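Local coordinates for epidermal growth factor receptor pathway substrate 8-like protein 1 (Mus musculus, PDB 2CY5) that probably serves in epidermal growth factor receptor signalling, its phosphotyrosine-binding (PTB) domain being of the type that docks peptide motifs of partner proteins, at the interface of chains A and B. Residues are numbered along the deposited sequence; one frame, centred on the assembly and turned at random. Chains: chain A/B, epidermal growth factor receptor pathway substrate 8-like protein 1.

The interface of chains A and B. Residues chain A 15, 17-18, 49, 51; chain B 103-105.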
loop_
_atom_site.group_PDB
_atom_site.type_symbol
_atom_site.label_atom_id
_atom_site.label_comp_id
_atom_site.label_asym_id
_atom_site.label_seq_id
_atom_site.Cartn_x
_atom_site.Cartn_y
_atom_site.Cartn_z
ATOM N N HIS A 15 10.429 5.374 -9.776
ATOM C CA HIS A 15 10.136 4.293 -8.804
ATOM C C HIS A 15 10.478 2.979 -9.491
ATOM O O HIS A 15 10.137 2.790 -10.698
ATOM C CB HIS A 15 8.621 4.409 -8.520
ATOM C CG HIS A 15 8.135 3.199 -7.776
ATOM N ND1 HIS A 15 7.575 2.074 -8.406
ATOM C CD2 HIS A 15 8.183 2.896 -6.449
ATOM C CE1 HIS A 15 7.313 1.146 -7.490
ATOM N NE2 HIS A 15 7.664 1.617 -6.291
ATOM N N VAL A 17 10.352 -0.520 -7.694
ATOM C CA VAL A 17 9.501 -1.652 -7.204
ATOM C C VAL A 17 9.153 -1.381 -5.702
ATOM O O VAL A 17 9.864 -0.586 -5.017
ATOM C CB VAL A 17 10.405 -3.007 -7.256
ATOM C CG1 VAL A 17 11.346 -3.158 -6.048
ATOM C CG2 VAL A 17 9.420 -4.187 -7.231
ATOM N N THR A 18 7.999 -1.890 -5.235
ATOM C CA THR A 18 7.621 -1.879 -3.850
ATOM C C THR A 18 7.271 -3.361 -3.558
ATOM O O THR A 18 6.500 -3.996 -4.381
ATOM C CB THR A 18 6.440 -1.055 -3.680
ATOM O OG1 THR A 18 6.745 0.338 -3.904
ATOM C CG2 THR A 18 5.891 -1.245 -2.221
ATOM N N GLN A 49 9.297 3.979 -13.330
ATOM C CA GLN A 49 8.182 4.908 -13.544
ATOM C C GLN A 49 8.568 6.205 -12.988
ATOM O O GLN A 49 8.845 6.279 -11.787
ATOM C CB GLN A 49 6.946 4.394 -12.854
ATOM C CG GLN A 49 5.770 5.344 -12.925
ATOM C CD GLN A 49 4.459 4.672 -12.399
ATOM O OE1 GLN A 49 4.172 3.504 -12.733
ATOM N NE2 GLN A 49 3.656 5.413 -11.600
HETATM N N MSE A 51 8.531 9.750 -11.203
HETATM C CA MSE A 51 7.656 10.338 -10.214
HETATM C C MSE A 51 8.390 11.500 -9.546
HETATM O O MSE A 51 9.617 11.612 -9.562
HETATM C CB MSE A 51 7.392 9.319 -9.048
HETATM C CG MSE A 51 6.324 8.346 -9.265
HETATM SE SE MSE A 51 6.211 7.179 -7.671
HETATM C CE MSE A 51 4.901 6.046 -8.710
ATOM N N GLU B 103 2.028 0.141 -8.694
ATOM C CA GLU B 103 3.354 0.153 -8.129
ATOM C C GLU B 103 3.863 -1.052 -7.304
ATOM O O GLU B 103 5.104 -1.203 -6.962
ATOM C CB GLU B 103 3.428 1.330 -7.232
ATOM C CG GLU B 103 3.611 2.614 -7.998
ATOM C CD GLU B 103 2.528 2.891 -8.997
ATOM O OE1 GLU B 103 2.524 2.191 -10.034
ATOM O OE2 GLU B 103 1.693 3.802 -8.754
ATOM N N ARG B 104 2.914 -1.869 -6.868
ATOM C CA ARG B 104 3.286 -3.005 -6.009
ATOM C C ARG B 104 3.558 -4.253 -6.768
ATOM O O ARG B 104 2.884 -4.560 -7.719
ATOM C CB ARG B 104 2.133 -3.266 -4.925
ATOM C CG ARG B 104 2.125 -2.016 -3.959
ATOM C CD ARG B 104 1.065 -2.287 -2.848
ATOM N NE ARG B 104 1.430 -1.424 -1.819
ATOM C CZ ARG B 104 2.163 -1.784 -0.765
ATOM N NH1 ARG B 104 2.593 -2.990 -0.574
ATOM N NH2 ARG B 104 2.397 -0.903 0.115
ATOM N N ALA B 105 4.453 -5.051 -6.271
ATOM C CA ALA B 105 4.823 -6.300 -6.968
ATOM C C ALA B 105 3.714 -7.401 -6.786
ATOM O O ALA B 105 3.587 -8.290 -7.639
ATOM C CB ALA B 105 6.057 -6.821 -6.388
HETATM O O HOH W 1 6.590 -3.124 -7.693
#
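Loop residues B:Glu103 to B:Ala105 of chain B lie against strand 9-20 of chain A, and the B:Glu103 side chain reaches on toward the start of strand 49-55. The backbones of A:Thr18 and B:Arg104 pair as a short parallel beta bridge. In it B:Ala105 N donates to A:Thr18 O over 3.0 Å, with the donor nearly in line with the carbonyl (C=O...N angle 171°). The other end is looser: the direct bond from A:Thr18 N to B:Glu103 O is weak, and a water joins the two chains, hydrogen-bonded to A:Thr18 N at 3.1 Å and lying close to B:Glu103 O. The A:His15 ring packs against B:Glu103, its CE1 3.3 Å from the backbone carbonyl O of B:Glu103, with CG of the glutamate over one face near the rim. A hydrogen bond of 2.9 Å between A:His15 NE2 and the hydroxyl OG1 of A:Thr18 restrains the ring's rotation, while A:Val17 N backs the opposite face. On A:Thr18, CG2 is anti to the backbone N, which directs the methyl over the centre of the B:Arg104 guanidinium, 4.0 Å from CZ. B:Glu103, poorly ordered, bends at chi2 (58°), and its CG meets the CE methyl of selenomethionine A:Met51, an extended chain approaching tip to tip, at 3.7 Å. Beside it the A:Gln49 amide stands steeply across the carboxylate, planes 72° apart; the nearest pair is oxygen to oxygen, A:Gln49 OE1 3.4 Å from B:Glu103 OE1, and A:Gln49 NE2, 3.8 Å from the same carboxylate oxygen, is too far for a hydrogen bond. An alanine in place of A:Gln49 would probably open a gap beside the carboxylate and remove the amide that lies across it, with no bond to the carboxylate lost. The patch sits on the outer edge of the PTB fold, where the loop between strands 94-99 and 108-114 crosses to the neighbouring copy; a two-fold twin repeats it, and the pairing may be a crystal contact.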